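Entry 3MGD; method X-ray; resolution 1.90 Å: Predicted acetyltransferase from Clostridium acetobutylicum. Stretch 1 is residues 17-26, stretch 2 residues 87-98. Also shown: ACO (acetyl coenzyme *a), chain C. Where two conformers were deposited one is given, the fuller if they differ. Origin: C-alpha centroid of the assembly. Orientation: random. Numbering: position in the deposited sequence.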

# COMPACT_ATOMS: atom_id res chain seq x y z
N SER A 17 3.36 15.88 -15.98
CA SER A 17 2.64 17.16 -15.96
C SER A 17 1.20 16.99 -15.49
O SER A 17 0.70 17.80 -14.70
N ILE A 18 0.53 15.96 -15.99
CA ILE A 18 -0.86 15.74 -15.62
C ILE A 18 -0.98 15.38 -14.15
O ILE A 18 -1.93 15.82 -13.49
N ARG A 19 -0.04 14.60 -13.62
CA ARG A 19 -0.09 14.30 -12.19
C ARG A 19 0.04 15.56 -11.34
O ARG A 19 -0.68 15.74 -10.37
N LYS A 20 0.98 16.45 -11.68
CA LYS A 20 1.08 17.70 -10.93
C LYS A 20 -0.22 18.51 -11.03
O LYS A 20 -0.70 19.06 -10.03
N ARG A 21 -0.77 18.57 -12.23
CA ARG A 21 -2.00 19.30 -12.47
C ARG A 21 -3.14 18.76 -11.61
O ARG A 21 -3.91 19.51 -11.03
N GLN A 22 -3.21 17.43 -11.53
CA GLN A 22 -4.20 16.72 -10.73
C GLN A 22 -4.07 17.06 -9.25
O GLN A 22 -5.05 17.39 -8.59
N LEU A 23 -2.85 16.98 -8.73
CA LEU A 23 -2.63 17.22 -7.31
C LEU A 23 -2.97 18.66 -6.96
O LEU A 23 -3.52 18.94 -5.90
N ILE A 24 -2.61 19.59 -7.84
CA ILE A 24 -2.90 20.98 -7.56
C ILE A 24 -4.40 21.22 -7.58
O ILE A 24 -4.92 21.93 -6.74
N ASP A 25 -5.09 20.61 -8.54
CA ASP A 25 -6.56 20.60 -8.59
C ASP A 25 -7.16 20.07 -7.27
O ASP A 25 -8.21 20.54 -6.82
N GLU A 26 -6.50 19.09 -6.66
CA GLU A 26 -6.96 18.52 -5.38
C GLU A 26 -6.72 19.44 -4.18
O GLU A 26 -7.18 19.16 -3.08
N ILE A 87 -5.15 2.01 -7.10
CA ILE A 87 -5.60 2.93 -8.13
C ILE A 87 -5.17 4.36 -7.82
O ILE A 87 -5.22 4.80 -6.66
N THR A 88 -4.74 5.09 -8.85
CA THR A 88 -4.09 6.37 -8.64
C THR A 88 -4.07 7.16 -9.94
O THR A 88 -4.50 6.66 -10.98
N ASN A 89 -3.57 8.40 -9.88
CA ASN A 89 -3.38 9.21 -11.06
C ASN A 89 -4.64 9.35 -11.88
O ASN A 89 -4.59 9.34 -13.10
N MSE A 90 -5.79 9.46 -11.22
CA MSE A 90 -7.01 9.69 -11.96
C MSE A 90 -7.30 11.18 -12.10
O MSE A 90 -7.33 11.94 -11.13
N TYR A 91 -7.53 11.59 -13.33
CA TYR A 91 -7.79 12.99 -13.63
C TYR A 91 -8.65 13.04 -14.87
O TYR A 91 -8.40 12.31 -15.83
N THR A 92 -9.70 13.84 -14.82
CA THR A 92 -10.48 14.14 -16.01
C THR A 92 -10.50 15.67 -16.19
O THR A 92 -10.73 16.41 -15.23
N GLU A 93 -10.26 16.13 -17.42
CA GLU A 93 -10.34 17.55 -17.77
C GLU A 93 -11.66 18.10 -17.25
O GLU A 93 -12.70 17.48 -17.46
N PRO A 94 -11.63 19.25 -16.55
CA PRO A 94 -12.85 19.77 -15.92
C PRO A 94 -14.07 19.89 -16.85
O PRO A 94 -15.16 19.49 -16.44
N THR A 95 -13.90 20.42 -18.05
CA THR A 95 -15.04 20.57 -18.95
C THR A 95 -15.56 19.22 -19.44
O THR A 95 -16.64 19.14 -20.03
N SER A 96 -14.81 18.15 -19.19
CA SER A 96 -15.21 16.81 -19.59
C SER A 96 -15.76 15.97 -18.43
O SER A 96 -16.15 14.82 -18.63
N ARG A 97 -15.80 16.54 -17.23
CA ARG A 97 -16.29 15.80 -16.07
C ARG A 97 -17.79 15.51 -16.10
O ARG A 97 -18.54 16.16 -16.83
N GLY A 98 -18.23 14.54 -15.32
CA GLY A 98 -19.64 14.17 -15.24
C GLY A 98 -20.20 13.44 -16.45
O GLY A 98 -21.42 13.36 -16.62

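The helix of stretch 1 crosses the strand of stretch 2 at 78°. Ile 87 does not reach the helix. Thr 88 (chi1 t) points sideways. Thr 88 OG1 is 3.2 Å from water 1. That water accepts from Arg 19 NH1 at 2.9 Å and Gln 22 NE2 at 3.1 Å, so it ties the strand to two helix side chains.

Asn 89 (chi1 m) also starts sideways, but its end approaches the helix. Arg 19, extended with chi1 to chi3 all t, gives a weak hydrogen bond from NH1 to Asn 89 OD1 at 2.8 Å. Gln 22 (t, t) sets OE1 3.3 Å from Asn 89 CA, and its NE2 donates to Glu 26 OE2 at 2.8 Å.

Met 90, a selenomethionine, points away from the helix. Its backbone O accepts from ACO N4P at 2.6 Å, and Gln 22 CD lies 3.4 Å from that same O.

Tyr 91 (chi1 t) points toward the helix and has the largest covered area in the contact. Its CD1 is 3.6 Å from Gln 22 CA, and its CD2 is 4.1 Å from Ile 18 CG2. Arg 21 lays one face of its guanidinium over Tyr 91 CE2. Tyr 91 OH makes a weak hydrogen bond to Asp 25 OD2 at 3.4 Å.

Thr 92 points away from the helix; its N donates to ACO O9P at 2.9 Å. Glu 93 (t, p) brings OE1 to Arg 21 NH2, a very short salt bridge of 2.4 Å.

Arg 97 (m, t, t) points back toward the helix. Its NE donates to Thr 92 O at 2.7 Å, while the guanidinium edge meets Asp 25: Arg 97 NH2 forms a salt bridge with Asp 25 OD2 at 2.9 Å. Water 3 adds a second link, joining Arg 97 NH1 (2.8 Å) to Asp 25 OD1 (2.5 Å). Gly 98 N donates to ACO O4A at 2.9 Å.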

# COMPACT_ATOMS: atom_id res chain seq x y z
CB SER A 17 2.64 17.81 -17.35
OG SER A 17 3.93 18.25 -17.69
CB ILE A 18 -1.51 14.64 -16.46
CG1 ILE A 18 -1.43 15.02 -17.94
CG2 ILE A 18 -2.95 14.42 -16.01
CD1 ILE A 18 -1.83 13.89 -18.88
CB ARG A 19 0.95 13.24 -11.75
CG ARG A 19 0.92 12.97 -10.23
CD ARG A 19 1.52 11.62 -9.79
NE ARG A 19 1.58 11.57 -8.33
CZ ARG A 19 0.54 11.32 -7.53
NH1 ARG A 19 -0.66 11.06 -8.04
NH2 ARG A 19 0.70 11.35 -6.22
CB LYS A 20 2.26 18.55 -11.42
CG LYS A 20 3.63 17.95 -11.13
CD LYS A 20 4.78 18.92 -11.45
CE LYS A 20 4.89 19.20 -12.92
NZ LYS A 20 6.15 19.97 -13.27
CB ARG A 21 -2.36 19.18 -13.95
CG ARG A 21 -3.39 20.16 -14.43
CD ARG A 21 -3.29 20.24 -15.92
NE ARG A 21 -4.61 20.27 -16.54
CZ ARG A 21 -4.89 19.69 -17.69
NH1 ARG A 21 -3.95 19.02 -18.36
NH2 ARG A 21 -6.12 19.76 -18.16
CB GLN A 22 -4.02 15.23 -10.94
CG GLN A 22 -4.91 14.36 -10.07
CD GLN A 22 -4.32 12.98 -9.95
OE1 GLN A 22 -3.70 12.48 -10.89
NE2 GLN A 22 -4.53 12.33 -8.79
CB LEU A 23 -1.18 16.93 -6.96
CG LEU A 23 -0.72 15.47 -7.11
CD1 LEU A 23 0.77 15.39 -6.90
CD2 LEU A 23 -1.47 14.53 -6.14
CB ILE A 24 -2.15 21.89 -8.55
CG1 ILE A 24 -0.65 21.84 -8.23
CG2 ILE A 24 -2.66 23.32 -8.48
CD1 ILE A 24 0.23 22.40 -9.35
CB ASP A 25 -7.01 19.72 -9.77
CG ASP A 25 -8.24 20.26 -10.48
OD1 ASP A 25 -9.07 20.93 -9.82
OD2 ASP A 25 -8.39 19.99 -11.70
CB GLU A 26 -6.29 17.16 -5.11
CG GLU A 26 -6.70 16.06 -6.09
CD GLU A 26 -5.91 14.77 -5.88
OE1 GLU A 26 -5.54 14.47 -4.72
OE2 GLU A 26 -5.66 14.06 -6.88
CB ILE A 87 -7.12 2.80 -8.36
CG1 ILE A 87 -7.38 1.44 -9.07
CG2 ILE A 87 -7.68 4.01 -9.11
CD1 ILE A 87 -8.81 1.21 -9.51
CB THR A 88 -2.64 6.13 -8.11
OG1 THR A 88 -2.07 7.35 -7.63
CG2 THR A 88 -1.73 5.51 -9.19
CB ASN A 89 -2.26 8.64 -11.94
CG ASN A 89 -0.90 8.70 -11.27
OD1 ASN A 89 -0.76 9.28 -10.20
ND2 ASN A 89 0.09 8.07 -11.88
CB MSE A 90 -8.18 8.94 -11.35
CG MSE A 90 -7.96 7.41 -11.43
SE MSE A 90 -9.56 6.46 -10.97
CE MSE A 90 -10.69 7.02 -12.47
CB TYR A 91 -6.47 13.76 -13.83
CG TYR A 91 -6.72 15.24 -14.10
CD1 TYR A 91 -6.92 16.12 -13.05
CD2 TYR A 91 -6.78 15.72 -15.39
CE1 TYR A 91 -7.16 17.49 -13.29
CE2 TYR A 91 -7.03 17.07 -15.64
CZ TYR A 91 -7.22 17.95 -14.60
OH TYR A 91 -7.46 19.29 -14.88
CB THR A 92 -11.94 13.64 -15.90
OG1 THR A 92 -11.96 12.21 -15.79
CG2 THR A 92 -12.74 14.08 -17.15
CB GLU A 93 -10.26 17.70 -19.29
CG GLU A 93 -10.29 19.14 -19.79
CD GLU A 93 -9.04 19.91 -19.41
OE1 GLU A 93 -7.93 19.40 -19.65
OE2 GLU A 93 -9.17 21.03 -18.88
CB PRO A 94 -12.42 21.12 -15.37
CG PRO A 94 -10.97 20.89 -15.01
CD PRO A 94 -10.44 20.00 -16.11
CB THR A 95 -14.72 21.48 -20.15
OG1 THR A 95 -13.64 20.93 -20.89
CG2 THR A 95 -14.34 22.89 -19.67
CB SER A 96 -14.03 16.06 -20.22
OG SER A 96 -13.73 16.53 -21.52
CB ARG A 97 -15.90 16.54 -14.80
CG ARG A 97 -14.41 16.46 -14.54
CD ARG A 97 -13.94 17.34 -13.39
NE ARG A 97 -12.48 17.45 -13.43
CZ ARG A 97 -11.74 18.21 -12.64
NH1 ARG A 97 -12.32 18.95 -11.70
NH2 ARG A 97 -10.42 18.22 -12.77
N1A ACO C . -25.58 8.79 -15.51
C2A ACO C . -25.79 9.72 -14.49
N3A ACO C . -24.69 10.36 -13.87
C4A ACO C . -23.34 10.05 -14.31
C5A ACO C . -23.12 9.09 -15.35
C6A ACO C . -24.20 8.46 -15.95
N6A ACO C . -23.97 7.50 -17.01
N7A ACO C . -21.70 8.98 -15.58
C8A ACO C . -21.07 9.85 -14.69
N9A ACO C . -22.08 10.50 -13.88
C1B ACO C . -21.80 11.56 -12.93
C2B ACO C . -21.65 10.79 -11.60
O2B ACO C . -22.68 10.01 -11.09
C3B ACO C . -20.99 11.82 -10.72
O3B ACO C . -21.79 12.75 -10.03
P3B ACO C . -22.30 12.51 -8.53
O7A ACO C . -23.55 13.42 -8.31
O8A ACO C . -21.19 12.90 -7.53
O9A ACO C . -22.67 11.06 -8.32
C4B ACO C . -19.94 12.41 -11.73
O4B ACO C . -20.68 12.46 -13.00
C5B ACO C . -18.49 11.97 -11.80
O5B ACO C . -18.37 10.69 -12.38
P1A ACO C . -17.43 10.47 -13.64
O1A ACO C . -17.92 11.24 -14.87
O2A ACO C . -17.35 8.96 -13.87
O3A ACO C . -16.02 10.99 -13.18
P2A ACO C . -15.21 12.15 -13.91
O4A ACO C . -15.91 13.55 -13.80
O5A ACO C . -14.86 11.77 -15.32
O6A ACO C . -13.81 12.22 -13.18
CBP ACO C . -12.45 12.75 -11.24
CCP ACO C . -13.76 12.20 -11.78
CDP ACO C . -12.35 12.48 -9.75
CEP ACO C . -11.34 12.09 -11.99
CAP ACO C . -12.44 14.30 -11.48
OAP ACO C . -13.45 14.94 -10.78
C9P ACO C . -11.09 14.95 -11.32
O9P ACO C . -10.22 14.89 -12.19
N8P ACO C . -10.87 15.69 -10.10
C7P ACO C . -9.57 16.30 -9.82
C6P ACO C . -8.51 15.28 -9.64
C5P ACO C . -8.94 14.20 -8.68
O5P ACO C . -9.50 14.48 -7.62
N4P ACO C . -8.72 12.85 -9.07
C3P ACO C . -8.87 11.75 -8.15
C2P ACO C . -7.73 11.53 -7.18
S1P ACO C . -7.90 10.07 -6.18
C ACO C . -7.38 8.70 -6.98
O ACO C . -6.92 8.79 -8.11
CH3 ACO C . -7.59 7.37 -6.37
O HOH W 1 -3.22 10.22 -6.97
O HOH W 2 -2.68 12.04 -13.30
O HOH W 3 -11.35 21.40 -10.66